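Local coordinates for hypothetical protein PH1948 (Pyrococcus horikoshii, PDB 1WY7) that is a putative RNA methyltransferase that binds S-adenosyl-L-homocysteine and probably transfers methyl groups from S-adenosylmethionine to nucleic acid, at residues A72-C77 with K98-I103; M118-G123 with S146-K151; L173-E178 with I193-Y198. All blocks are in the same frame, centred on the assembly; numbering follows the deposited sequence.

Contact 1. Residues A72-C77 with K98-I103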
ATOM      1  N   ALA A  72      -3.680   2.497 -14.158  1.00 33.53           N
ATOM      2  CA  ALA A  72      -2.643   1.473 -14.127  1.00 34.00           C
ATOM      3  C   ALA A  72      -2.963   0.455 -15.218  1.00 35.06           C
ATOM      4  O   ALA A  72      -4.122   0.113 -15.429  1.00 34.95           O
ATOM      5  CB  ALA A  72      -2.602   0.788 -12.757  1.00 31.41           C
ATOM      6  N   LYS A  73      -1.945  -0.015 -15.932  1.00 37.07           N
ATOM      7  CA  LYS A  73      -2.171  -1.007 -16.974  1.00 37.40           C
ATOM      8  C   LYS A  73      -2.733  -2.267 -16.316  1.00 36.97           C
ATOM      9  O   LYS A  73      -3.677  -2.868 -16.814  1.00 35.03           O
ATOM     10  CB  LYS A  73      -0.867  -1.327 -17.700  1.00 40.22           C
ATOM     11  CG  LYS A  73      -1.033  -2.333 -18.839  1.00 43.30           C
ATOM     12  CD  LYS A  73       0.217  -2.403 -19.707  1.00 47.71           C
ATOM     13  CE  LYS A  73       1.452  -2.720 -18.878  1.00 50.50           C
ATOM     14  NZ  LYS A  73       2.707  -2.684 -19.683  1.00 52.80           N
ATOM     15  N   GLU A  74      -2.137  -2.657 -15.193  1.00 37.24           N
ATOM     16  CA  GLU A  74      -2.595  -3.819 -14.442  1.00 37.23           C
ATOM     17  C   GLU A  74      -2.050  -3.759 -13.032  1.00 36.18           C
ATOM     18  O   GLU A  74      -1.027  -3.123 -12.770  1.00 34.36           O
ATOM     19  CB  GLU A  74      -2.135  -5.130 -15.088  1.00 40.79           C
ATOM     20  CG  GLU A  74      -0.642  -5.391 -15.020  1.00 48.79           C
ATOM     21  CD  GLU A  74      -0.270  -6.821 -15.428  1.00 53.86           C
ATOM     22  OE1 GLU A  74      -0.718  -7.774 -14.752  1.00 56.53           O
ATOM     23  OE2 GLU A  74       0.468  -6.994 -16.423  1.00 56.23           O
ATOM     24  N   VAL A  75      -2.739  -4.425 -12.116  1.00 33.13           N
ATOM     25  CA  VAL A  75      -2.306  -4.456 -10.739  1.00 32.40           C
ATOM     26  C   VAL A  75      -2.238  -5.899 -10.269  1.00 32.74           C
ATOM     27  O   VAL A  75      -3.093  -6.723 -10.621  1.00 30.82           O
ATOM     28  CB  VAL A  75      -3.279  -3.666  -9.839  1.00 32.71           C
ATOM     29  CG1 VAL A  75      -2.873  -3.811  -8.368  1.00 32.16           C
ATOM     30  CG2 VAL A  75      -3.287  -2.194 -10.250  1.00 28.19           C
ATOM     31  N   ILE A  76      -1.194  -6.221  -9.510  1.00 31.26           N
ATOM     32  CA  ILE A  76      -1.064  -7.564  -8.970  1.00 29.57           C
ATOM     33  C   ILE A  76      -1.218  -7.414  -7.461  1.00 28.52           C
ATOM     34  O   ILE A  76      -0.386  -6.817  -6.782  1.00 28.07           O
ATOM     35  CB  ILE A  76       0.285  -8.219  -9.349  1.00 29.71           C
ATOM     36  CG1 ILE A  76       0.427  -8.247 -10.876  1.00 30.45           C
ATOM     37  CG2 ILE A  76       0.327  -9.667  -8.829  1.00 25.85           C
ATOM     38  CD1 ILE A  76       1.731  -8.880 -11.390  1.00 31.44           C
ATOM     39  N   CYS A  77      -2.324  -7.938  -6.955  1.00 29.02           N
ATOM     40  CA  CYS A  77      -2.654  -7.850  -5.549  1.00 30.49           C
ATOM     41  C   CYS A  77      -2.060  -9.004  -4.754  1.00 31.83           C
ATOM     42  O   CYS A  77      -2.371 -10.168  -5.004  1.00 31.70           O
ATOM     43  CB  CYS A  77      -4.177  -7.816  -5.409  1.00 29.49           C
ATOM     44  SG  CYS A  77      -4.946  -6.592  -6.522  1.00 28.06           S
ATOM     45  N   LYS A  98      -8.181  -6.748 -15.329  1.00 41.93           N
ATOM     46  CA  LYS A  98      -7.046  -5.832 -15.238  1.00 42.37           C
ATOM     47  C   LYS A  98      -6.214  -6.029 -13.960  1.00 41.88           C
ATOM     48  O   LYS A  98      -5.207  -5.348 -13.754  1.00 40.25           O
ATOM     49  CB  LYS A  98      -7.533  -4.374 -15.332  1.00 44.10           C
ATOM     50  CG  LYS A  98      -8.055  -3.982 -16.715  1.00 46.96           C
ATOM     51  CD  LYS A  98      -8.597  -2.551 -16.766  1.00 50.46           C
ATOM     52  CE  LYS A  98      -7.527  -1.489 -16.475  1.00 51.86           C
ATOM     53  NZ  LYS A  98      -6.402  -1.462 -17.466  1.00 54.22           N
ATOM     54  N   PHE A  99      -6.634  -6.960 -13.108  1.00 40.07           N
ATOM     55  CA  PHE A  99      -5.912  -7.234 -11.871  1.00 38.33           C
ATOM     56  C   PHE A  99      -5.710  -8.728 -11.638  1.00 37.39           C
ATOM     57  O   PHE A  99      -6.497  -9.550 -12.091  1.00 35.55           O
ATOM     58  CB  PHE A  99      -6.651  -6.635 -10.673  1.00 34.70           C
ATOM     59  CG  PHE A  99      -7.938  -7.332 -10.332  1.00 34.31           C
ATOM     60  CD1 PHE A  99      -7.948  -8.422  -9.473  1.00 33.65           C
ATOM     61  CD2 PHE A  99      -9.140  -6.898 -10.867  1.00 32.89           C
ATOM     62  CE1 PHE A  99      -9.130  -9.064  -9.151  1.00 33.48           C
ATOM     63  CE2 PHE A  99     -10.330  -7.537 -10.550  1.00 33.85           C
ATOM     64  CZ  PHE A  99     -10.325  -8.621  -9.690  1.00 33.32           C
ATOM     65  N   LYS A 100      -4.633  -9.070 -10.944  1.00 36.78           N
ATOM     66  CA  LYS A 100      -4.345 -10.457 -10.618  1.00 36.74           C
ATOM     67  C   LYS A 100      -4.170 -10.564  -9.115  1.00 35.90           C
ATOM     68  O   LYS A 100      -3.816  -9.588  -8.455  1.00 35.73           O
ATOM     69  CB  LYS A 100      -3.084 -10.946 -11.333  1.00 37.72           C
ATOM     70  CG  LYS A 100      -3.225 -10.968 -12.851  1.00 44.18           C
ATOM     71  CD  LYS A 100      -2.153 -11.812 -13.503  1.00 47.96           C
ATOM     72  CE  LYS A 100      -0.766 -11.302 -13.168  1.00 52.44           C
ATOM     73  NZ  LYS A 100      -0.509  -9.947 -13.725  1.00 53.95           N
ATOM     74  N   VAL A 101      -4.423 -11.748  -8.572  1.00 34.64           N
ATOM     75  CA  VAL A 101      -4.297 -11.940  -7.139  1.00 32.37           C
ATOM     76  C   VAL A 101      -3.341 -13.053  -6.748  1.00 33.49           C
ATOM     77  O   VAL A 101      -3.420 -14.174  -7.256  1.00 33.78           O
ATOM     78  CB  VAL A 101      -5.657 -12.229  -6.492  1.00 29.69           C
ATOM     79  CG1 VAL A 101      -5.507 -12.318  -4.988  1.00 25.19           C
ATOM     80  CG2 VAL A 101      -6.638 -11.118  -6.856  1.00 29.70           C
ATOM     81  N   PHE A 102      -2.417 -12.721  -5.852  1.00 32.46           N
ATOM     82  CA  PHE A 102      -1.466 -13.698  -5.349  1.00 31.45           C
ATOM     83  C   PHE A 102      -1.741 -13.870  -3.861  1.00 32.61           C
ATOM     84  O   PHE A 102      -1.451 -12.992  -3.049  1.00 30.92           O
ATOM     85  CB  PHE A 102      -0.014 -13.260  -5.562  1.00 28.98           C
ATOM     86  CG  PHE A 102       1.002 -14.182  -4.911  1.00 29.44           C
ATOM     87  CD1 PHE A 102       1.399 -13.989  -3.586  1.00 27.45           C
ATOM     88  CD2 PHE A 102       1.538 -15.263  -5.616  1.00 30.00           C
ATOM     89  CE1 PHE A 102       2.309 -14.846  -2.973  1.00 28.99           C
ATOM     90  CE2 PHE A 102       2.453 -16.137  -5.012  1.00 30.24           C
ATOM     91  CZ  PHE A 102       2.840 -15.927  -3.685  1.00 30.70           C
ATOM     92  N   ILE A 103      -2.326 -15.010  -3.515  1.00 34.00           N
ATOM     93  CA  ILE A 103      -2.651 -15.325  -2.131  1.00 32.38           C
ATOM     94  C   ILE A 103      -1.503 -16.127  -1.524  1.00 33.68           C
ATOM     95  O   ILE A 103      -1.316 -17.304  -1.841  1.00 33.69           O
ATOM     96  CB  ILE A 103      -3.921 -16.182  -2.046  1.00 32.11           C
ATOM     97  CG1 ILE A 103      -5.053 -15.511  -2.822  1.00 31.39           C
ATOM     98  CG2 ILE A 103      -4.300 -16.415  -0.575  1.00 31.25           C
ATOM     99  CD1 ILE A 103      -6.352 -16.286  -2.763  1.00 31.52           C
TER
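V75 and C77 turn their backbone N-H and carbonyl groups toward K98, K100 and F102, forming the parallel ladder that closes the beta-alpha-beta unit of strand 74-79, helix 82-91 and strand 99-103. V75 N donates to K98 O at 3.1 Å, and V75 O takes K100 N at 2.8 Å. The pattern repeats two residues on: C77 N reaches K100 O at 2.7 Å, and C77 O receives F102 N at the same length through an almost straight bond, 177° at the hydrogen. E74 and I76 instead bond by their backbones to V53 and D55 of strand 52-56, so successive residues of the strand serve different neighbours.

Beside the first rungs, the chain of K98 curls back. It bends at chi3 and again at chi4 (62°), which brings NZ to K73 O at 3.1 Å, with the ammonium well above the carbonyl plane; a weak second bond runs to A72 O. K100 bends at the same two torsions but in the opposite sense, and its NZ forms a salt bridge with E74 OE1, although the modelled separation is too short to be taken literally. K100 NZ also lies 3.4 Å from I76 CD1, where the two side chains run side by side in the same direction. On the other face, V75 and C77 pack on helix 62-69, while F99 and V101 meet helix 82-91.

The chemistry is therefore divided: backbone bonds fix the register, apolar side chains on the V75 and C77 face pack against the helices, K98 probably satisfies main-chain carbonyl oxygens at the start of the pairing, and K100 probably balances the E74 carboxylate.

Contact 2. Residues M118-G123 with S146-K151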
HETATM    1  N   MSE A 118       2.114   0.228  -1.329  1.00 25.23           N
HETATM    2  CA  MSE A 118       1.733  -0.594  -0.202  1.00 26.52           C
HETATM    3  C   MSE A 118       1.486   0.160   1.095  1.00 26.42           C
HETATM    4  O   MSE A 118       2.086   1.205   1.359  1.00 25.06           O
HETATM    5  CB  MSE A 118       2.798  -1.694   0.042  1.00 26.20           C
HETATM    6  CG  MSE A 118       4.231  -1.198   0.319  1.00 29.27           C
HETATM    7 SE   MSE A 118       5.424  -2.568   0.540  1.00 33.59          SE
HETATM    8  CE  MSE A 118       6.814  -1.695   1.153  1.00 29.58           C
ATOM      9  N   ASN A 119       0.575  -0.398   1.885  1.00 25.72           N
ATOM     10  CA  ASN A 119       0.218   0.088   3.213  1.00 26.93           C
ATOM     11  C   ASN A 119       0.500  -1.182   4.021  1.00 27.88           C
ATOM     12  O   ASN A 119      -0.425  -1.871   4.448  1.00 26.33           O
ATOM     13  CB  ASN A 119      -1.278   0.436   3.275  1.00 26.59           C
ATOM     14  CG  ASN A 119      -1.719   0.927   4.646  1.00 29.99           C
ATOM     15  OD1 ASN A 119      -2.901   1.172   4.871  1.00 34.28           O
ATOM     16  ND2 ASN A 119      -0.774   1.077   5.563  1.00 33.34           N
ATOM     17  N   PRO A 120       1.788  -1.517   4.215  1.00 29.53           N
ATOM     18  CA  PRO A 120       2.181  -2.718   4.959  1.00 30.33           C
ATOM     19  C   PRO A 120       1.969  -2.606   6.453  1.00 31.32           C
ATOM     20  O   PRO A 120       1.766  -1.519   6.973  1.00 29.98           O
ATOM     21  CB  PRO A 120       3.657  -2.867   4.592  1.00 30.00           C
ATOM     22  CG  PRO A 120       4.116  -1.428   4.549  1.00 28.49           C
ATOM     23  CD  PRO A 120       2.974  -0.726   3.823  1.00 28.74           C
ATOM     24  N   PRO A 121       1.984  -3.744   7.164  1.00 34.44           N
ATOM     25  CA  PRO A 121       1.798  -3.671   8.616  1.00 36.26           C
ATOM     26  C   PRO A 121       2.975  -2.885   9.175  1.00 37.56           C
ATOM     27  O   PRO A 121       4.091  -3.004   8.668  1.00 34.10           O
ATOM     28  CB  PRO A 121       1.810  -5.143   9.047  1.00 35.68           C
ATOM     29  CG  PRO A 121       2.568  -5.826   7.967  1.00 35.69           C
ATOM     30  CD  PRO A 121       2.083  -5.141   6.716  1.00 32.72           C
ATOM     31  N   PHE A 122       2.728  -2.071  10.195  1.00 41.04           N
ATOM     32  CA  PHE A 122       3.797  -1.279  10.782  1.00 46.19           C
ATOM     33  C   PHE A 122       4.717  -2.129  11.664  1.00 49.29           C
ATOM     34  O   PHE A 122       5.840  -1.731  11.976  1.00 48.91           O
ATOM     35  CB  PHE A 122       3.200  -0.099  11.554  1.00 46.81           C
ATOM     36  CG  PHE A 122       2.351   0.810  10.697  1.00 49.05           C
ATOM     37  CD1 PHE A 122       2.757   1.145   9.406  1.00 48.86           C
ATOM     38  CD2 PHE A 122       1.152   1.331  11.175  1.00 49.81           C
ATOM     39  CE1 PHE A 122       1.984   1.983   8.603  1.00 50.63           C
ATOM     40  CE2 PHE A 122       0.374   2.172  10.380  1.00 50.48           C
ATOM     41  CZ  PHE A 122       0.793   2.497   9.093  1.00 49.81           C
ATOM     42  N   GLY A 123       4.248  -3.312  12.041  1.00 51.99           N
ATOM     43  CA  GLY A 123       5.059  -4.185  12.864  1.00 55.72           C
ATOM     44  C   GLY A 123       4.810  -3.949  14.334  1.00 57.91           C
ATOM     45  O   GLY A 123       5.681  -4.191  15.168  1.00 58.57           O
ATOM     46  N   SER A 146       5.343   3.537  -0.084  1.00 25.52           N
ATOM     47  CA  SER A 146       4.905   2.852   1.115  1.00 26.31           C
ATOM     48  C   SER A 146       4.474   3.811   2.205  1.00 26.95           C
ATOM     49  O   SER A 146       4.704   5.014   2.117  1.00 27.82           O
ATOM     50  CB  SER A 146       6.024   1.941   1.637  1.00 27.57           C
ATOM     51  OG  SER A 146       5.544   1.108   2.680  1.00 30.58           O
ATOM     52  N   ILE A 147       3.833   3.269   3.234  1.00 27.77           N
ATOM     53  CA  ILE A 147       3.360   4.074   4.348  1.00 28.83           C
ATOM     54  C   ILE A 147       3.937   3.523   5.645  1.00 30.58           C
ATOM     55  O   ILE A 147       3.979   2.315   5.841  1.00 34.12           O
ATOM     56  CB  ILE A 147       1.814   4.060   4.418  1.00 27.22           C
ATOM     57  CG1 ILE A 147       1.229   4.639   3.121  1.00 25.38           C
ATOM     58  CG2 ILE A 147       1.340   4.859   5.617  1.00 24.54           C
ATOM     59  CD1 ILE A 147      -0.282   4.657   3.078  1.00 23.41           C
ATOM     60  N   HIS A 148       4.376   4.410   6.527  1.00 31.67           N
ATOM     61  CA  HIS A 148       4.957   3.999   7.800  1.00 33.70           C
ATOM     62  C   HIS A 148       4.682   5.023   8.889  1.00 34.86           C
ATOM     63  O   HIS A 148       4.330   6.170   8.604  1.00 34.00           O
ATOM     64  CB  HIS A 148       6.466   3.825   7.649  1.00 34.60           C
ATOM     65  CG  HIS A 148       6.847   2.781   6.649  1.00 36.02           C
ATOM     66  ND1 HIS A 148       6.846   1.435   6.950  1.00 33.84           N
ATOM     67  CD2 HIS A 148       7.169   2.876   5.339  1.00 35.90           C
ATOM     68  CE1 HIS A 148       7.150   0.747   5.864  1.00 37.69           C
ATOM     69  NE2 HIS A 148       7.350   1.595   4.872  1.00 38.05           N
ATOM     70  N   LEU A 149       4.849   4.590  10.133  1.00 34.82           N
ATOM     71  CA  LEU A 149       4.648   5.436  11.303  1.00 37.25           C
ATOM     72  C   LEU A 149       5.609   6.620  11.309  1.00 37.46           C
ATOM     73  O   LEU A 149       6.824   6.441  11.191  1.00 37.46           O
ATOM     74  CB  LEU A 149       4.870   4.615  12.571  1.00 37.95           C
ATOM     75  CG  LEU A 149       3.666   4.075  13.330  1.00 40.27           C
ATOM     76  CD1 LEU A 149       2.620   3.616  12.377  1.00 40.76           C
ATOM     77  CD2 LEU A 149       4.111   2.943  14.238  1.00 40.54           C
ATOM     78  N   ALA A 150       5.062   7.822  11.454  1.00 36.47           N
ATOM     79  CA  ALA A 150       5.867   9.033  11.489  1.00 38.42           C
ATOM     80  C   ALA A 150       6.543   9.181  12.848  1.00 39.50           C
ATOM     81  O   ALA A 150       6.243  10.103  13.596  1.00 40.50           O
ATOM     82  CB  ALA A 150       4.988  10.238  11.218  1.00 38.41           C
ATOM     83  N   LYS A 151       7.439   8.257  13.171  1.00 40.91           N
ATOM     84  CA  LYS A 151       8.167   8.297  14.436  1.00 41.96           C
ATOM     85  C   LYS A 151       9.666   8.371  14.173  1.00 40.94           C
ATOM     86  O   LYS A 151      10.161   7.801  13.205  1.00 39.82           O
ATOM     87  CB  LYS A 151       7.835   7.062  15.276  1.00 43.58           C
ATOM     88  CG  LYS A 151       6.829   7.329  16.382  1.00 46.25           C
ATOM     89  CD  LYS A 151       5.848   6.185  16.558  1.00 48.91           C
ATOM     90  CE  LYS A 151       6.542   4.837  16.749  1.00 51.91           C
ATOM     91  NZ  LYS A 151       7.243   4.700  18.058  1.00 56.49           N
TER
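S146 OG lies among three groups at the start of this contact: CD of P120 and the terminal CE of M118, a selenomethionine, each approach to 3.4 Å, and NE2 of H148 stands 2.9 Å away. The residues N119 to F122 spell Asn-Pro-Pro-Phe, the motif that in N6-adenine and related methyltransferases lines the active site beside the cofactor. N119 belongs to the S-adenosyl-L-homocysteine pocket here, its side chain about 4 Å from the ligand, so the segment probably has the same role.

The end of strand 143-149 meets the motif mainly through carbon contacts. S146 CA makes a CA-H...O contact with M118 O at 3.3 Å, where the end of strand 115-118 gives way to the loop. The selenomethionine chain is extended beyond CG, which carries CE alongside the serine CB. Further on, the side chains of P120 and H148 cross at about a right angle, P120 CG being 4.0 Å from H148 CE1.

The amide of N119 only brushes I147 CB with ND2; its polar atoms are held elsewhere, OD1 by T30 OG1 and ND2 by Y28 OH, which would fix the rotation of the group. E26 similarly receives the backbone N-H groups of F122 and G123 on its carboxylate.

The aromatic ring of F122 carries the far end of the contact. L149 CD1 lies over one face, offset toward the rim, in a CH-pi arrangement whose modelled closeness is doubtful. I193 of strand 191-202 also touches this ring. At the edge of the F122 ring, near its plane, F122 CE1 meets I147 O at 3.4 Å, with I147 CG2 at 4.2 Å from the same carbon.

Contact 3. Residues L173-E178 with I193-Y198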
ATOM      1  N   LEU A 173       5.743  12.415   2.518  1.00 30.52           N
ATOM      2  CA  LEU A 173       4.643  13.289   2.889  1.00 30.35           C
ATOM      3  C   LEU A 173       4.110  12.818   4.225  1.00 31.75           C
ATOM      4  O   LEU A 173       3.924  11.618   4.444  1.00 31.60           O
ATOM      5  CB  LEU A 173       3.525  13.244   1.842  1.00 30.12           C
ATOM      6  CG  LEU A 173       3.870  13.358   0.348  1.00 30.95           C
ATOM      7  CD1 LEU A 173       2.626  13.834  -0.378  1.00 31.39           C
ATOM      8  CD2 LEU A 173       5.031  14.311   0.092  1.00 27.55           C
ATOM      9  N   THR A 174       3.857  13.760   5.123  1.00 32.32           N
ATOM     10  CA  THR A 174       3.350  13.406   6.434  1.00 33.19           C
ATOM     11  C   THR A 174       1.895  13.840   6.613  1.00 36.77           C
ATOM     12  O   THR A 174       1.542  14.994   6.344  1.00 36.64           O
ATOM     13  CB  THR A 174       4.230  14.028   7.527  1.00 33.24           C
ATOM     14  OG1 THR A 174       5.603  13.716   7.251  1.00 30.40           O
ATOM     15  CG2 THR A 174       3.857  13.481   8.898  1.00 31.00           C
ATOM     16  N   THR A 175       1.054  12.897   7.037  1.00 37.63           N
ATOM     17  CA  THR A 175      -0.372  13.144   7.270  1.00 40.67           C
ATOM     18  C   THR A 175      -0.895  12.343   8.446  1.00 41.87           C
ATOM     19  O   THR A 175      -0.306  11.345   8.855  1.00 41.08           O
ATOM     20  CB  THR A 175      -1.279  12.742   6.078  1.00 42.22           C
ATOM     21  OG1 THR A 175      -0.673  11.661   5.362  1.00 44.81           O
ATOM     22  CG2 THR A 175      -1.541  13.921   5.161  1.00 45.80           C
ATOM     23  N   LYS A 176      -2.031  12.784   8.969  1.00 43.04           N
ATOM     24  CA  LYS A 176      -2.675  12.118  10.088  1.00 44.54           C
ATOM     25  C   LYS A 176      -3.838  11.322   9.529  1.00 44.34           C
ATOM     26  O   LYS A 176      -4.617  11.833   8.724  1.00 44.55           O
ATOM     27  CB  LYS A 176      -3.210  13.151  11.082  1.00 45.81           C
ATOM     28  CG  LYS A 176      -2.303  14.360  11.238  1.00 50.83           C
ATOM     29  CD  LYS A 176      -2.761  15.306  12.343  1.00 52.84           C
ATOM     30  CE  LYS A 176      -2.351  14.793  13.713  1.00 54.88           C
ATOM     31  NZ  LYS A 176      -2.600  15.800  14.781  1.00 56.44           N
ATOM     32  N   ILE A 177      -3.952  10.065   9.930  1.00 43.83           N
ATOM     33  CA  ILE A 177      -5.065   9.251   9.462  1.00 43.49           C
ATOM     34  C   ILE A 177      -5.901   8.855  10.658  1.00 44.29           C
ATOM     35  O   ILE A 177      -5.462   8.971  11.801  1.00 43.55           O
ATOM     36  CB  ILE A 177      -4.593   7.967   8.744  1.00 42.09           C
ATOM     37  CG1 ILE A 177      -3.795   7.077   9.709  1.00 39.03           C
ATOM     38  CG2 ILE A 177      -3.766   8.342   7.513  1.00 42.49           C
ATOM     39  CD1 ILE A 177      -3.405   5.731   9.112  1.00 35.39           C
ATOM     40  N   GLU A 178      -7.113   8.396  10.395  1.00 45.78           N
ATOM     41  CA  GLU A 178      -7.991   7.963  11.461  1.00 48.53           C
ATOM     42  C   GLU A 178      -8.482   6.570  11.140  1.00 47.73           C
ATOM     43  O   GLU A 178      -9.134   6.349  10.122  1.00 47.15           O
ATOM     44  CB  GLU A 178      -9.170   8.929  11.596  1.00 50.71           C
ATOM     45  CG  GLU A 178      -8.734  10.350  11.897  1.00 54.93           C
ATOM     46  CD  GLU A 178      -9.896  11.287  12.127  1.00 57.57           C
ATOM     47  OE1 GLU A 178     -10.733  11.443  11.211  1.00 58.78           O
ATOM     48  OE2 GLU A 178      -9.969  11.872  13.228  1.00 60.02           O
ATOM     49  N   ILE A 193      -3.422   8.421  14.072  1.00 46.18           N
ATOM     50  CA  ILE A 193      -1.967   8.329  14.056  1.00 42.63           C
ATOM     51  C   ILE A 193      -1.395   9.166  12.926  1.00 39.08           C
ATOM     52  O   ILE A 193      -2.086   9.510  11.975  1.00 35.89           O
ATOM     53  CB  ILE A 193      -1.445   6.885  13.830  1.00 42.40           C
ATOM     54  CG1 ILE A 193      -2.154   6.267  12.632  1.00 43.68           C
ATOM     55  CG2 ILE A 193      -1.603   6.056  15.085  1.00 44.31           C
ATOM     56  CD1 ILE A 193      -1.464   5.027  12.089  1.00 45.88           C
ATOM     57  N   THR A 194      -0.113   9.476  13.035  1.00 36.90           N
ATOM     58  CA  THR A 194       0.553  10.250  12.022  1.00 35.09           C
ATOM     59  C   THR A 194       1.471   9.321  11.253  1.00 34.56           C
ATOM     60  O   THR A 194       2.305   8.639  11.844  1.00 35.64           O
ATOM     61  CB  THR A 194       1.360  11.361  12.656  1.00 35.44           C
ATOM     62  OG1 THR A 194       0.491  12.134  13.491  1.00 35.38           O
ATOM     63  CG2 THR A 194       1.976  12.246  11.582  1.00 32.68           C
ATOM     64  N   VAL A 195       1.302   9.282   9.936  1.00 31.30           N
ATOM     65  CA  VAL A 195       2.128   8.427   9.098  1.00 28.39           C
ATOM     66  C   VAL A 195       2.878   9.231   8.035  1.00 29.26           C
ATOM     67  O   VAL A 195       2.519  10.369   7.721  1.00 26.31           O
ATOM     68  CB  VAL A 195       1.268   7.338   8.354  1.00 28.97           C
ATOM     69  CG1 VAL A 195       0.604   6.390   9.361  1.00 26.68           C
ATOM     70  CG2 VAL A 195       0.198   8.005   7.493  1.00 25.36           C
ATOM     71  N   ASP A 196       3.935   8.623   7.505  1.00 27.18           N
ATOM     72  CA  ASP A 196       4.729   9.205   6.440  1.00 27.62           C
ATOM     73  C   ASP A 196       4.435   8.348   5.219  1.00 27.57           C
ATOM     74  O   ASP A 196       4.348   7.116   5.316  1.00 27.89           O
ATOM     75  CB  ASP A 196       6.234   9.106   6.725  1.00 28.41           C
ATOM     76  CG  ASP A 196       6.688  10.030   7.827  1.00 31.44           C
ATOM     77  OD1 ASP A 196       7.515   9.582   8.645  1.00 29.75           O
ATOM     78  OD2 ASP A 196       6.232  11.193   7.877  1.00 28.58           O
ATOM     79  N   ILE A 197       4.267   8.999   4.079  1.00 27.12           N
ATOM     80  CA  ILE A 197       4.051   8.301   2.827  1.00 25.99           C
ATOM     81  C   ILE A 197       5.393   8.479   2.112  1.00 27.22           C
ATOM     82  O   ILE A 197       5.814   9.607   1.828  1.00 27.57           O
ATOM     83  CB  ILE A 197       2.912   8.948   2.017  1.00 24.93           C
ATOM     84  CG1 ILE A 197       1.615   8.881   2.825  1.00 23.35           C
ATOM     85  CG2 ILE A 197       2.772   8.250   0.672  1.00 23.51           C
ATOM     86  CD1 ILE A 197       0.429   9.508   2.140  1.00 23.16           C
ATOM     87  N   TYR A 198       6.076   7.370   1.852  1.00 26.56           N
ATOM     88  CA  TYR A 198       7.381   7.419   1.206  1.00 26.42           C
ATOM     89  C   TYR A 198       7.367   7.034  -0.252  1.00 26.40           C
ATOM     90  O   TYR A 198       6.512   6.282  -0.703  1.00 28.53           O
ATOM     91  CB  TYR A 198       8.377   6.447   1.862  1.00 23.95           C
ATOM     92  CG  TYR A 198       8.815   6.744   3.270  1.00 24.33           C
ATOM     93  CD1 TYR A 198       8.035   6.361   4.365  1.00 23.09           C
ATOM     94  CD2 TYR A 198      10.048   7.352   3.518  1.00 24.03           C
ATOM     95  CE1 TYR A 198       8.480   6.574   5.678  1.00 22.53           C
ATOM     96  CE2 TYR A 198      10.498   7.567   4.824  1.00 21.39           C
ATOM     97  CZ  TYR A 198       9.706   7.178   5.892  1.00 20.06           C
ATOM     98  OH  TYR A 198      10.123   7.440   7.171  1.00 22.81           O
TER
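T174 and D196 lie side by side, pointing the same way, and T174 OG1 donates to D196 OD2 at 2.7 Å, nearly in line with the carboxylate C-O bond. A chi1 of -50° sets OG1 of the threonine beside its own backbone N; T174 CG2, anti to that N, meets T194 CG2 at 3.5 Å.

On the opposite face I177 and I193 run together. Both place CG1 between the backbone N and the carbonyl carbon, and the two CG1 atoms approach to 3.4 Å, tighter than usual van der Waals contact. I177 CG2 also reaches V195 CG2 at 4.0 Å, the side chains crossing at about a right angle. T175 OG1, on this face near I197 CD1, is buried with no polar partner.

The backbones that carry these side chains form an antiparallel ladder. L173 with I197, T175 with V195 and I177 with I193 are hydrogen-bonded pairs, each joined by two N-H...O bonds; T175 O takes V195 N at 2.8 Å. T174 with D196 and K176 with T194 are the non-hydrogen-bonded pairs between them.

One shell further out, R155 NE forms a salt bridge with D196 OD1, so the carboxylate is held through both oxygens. An alanine in place of D196 would probably leave the T174 hydroxyl without its acceptor and take from the R155 guanidinium this carboxylate partner.

The hairpin ends the mixed sheet, with strand 167-179 outermost and strand 191-202 bonded on its other side to strand 143-149. Helix 32-44 packs against L173, I177 and I197, while helix 152-164 meets T174 and Y198 on the other face.

How the contacts relate
All three contacts belong to one seven-stranded sheet of the methyltransferase fold and follow each other along the chain without interleaving. Contact 1 joins the two strands at one margin; contact 3 is the antiparallel hairpin at the other, their centres about 25 Å apart. Contact 2 lies about 21 Å from contact 1 by centres, across the middle of the chain, and its centre is about 9 Å from that of contact 3. These last two touch directly, because strands 143-149 and 191-202 are neighbours: H148 O and S146 O probably accept the backbone N-H groups of D196 and Y198. The hairpin thus flanks the strand beside the cofactor-pocket motif, while contact 1 forms the outer edge of the five parallel strands.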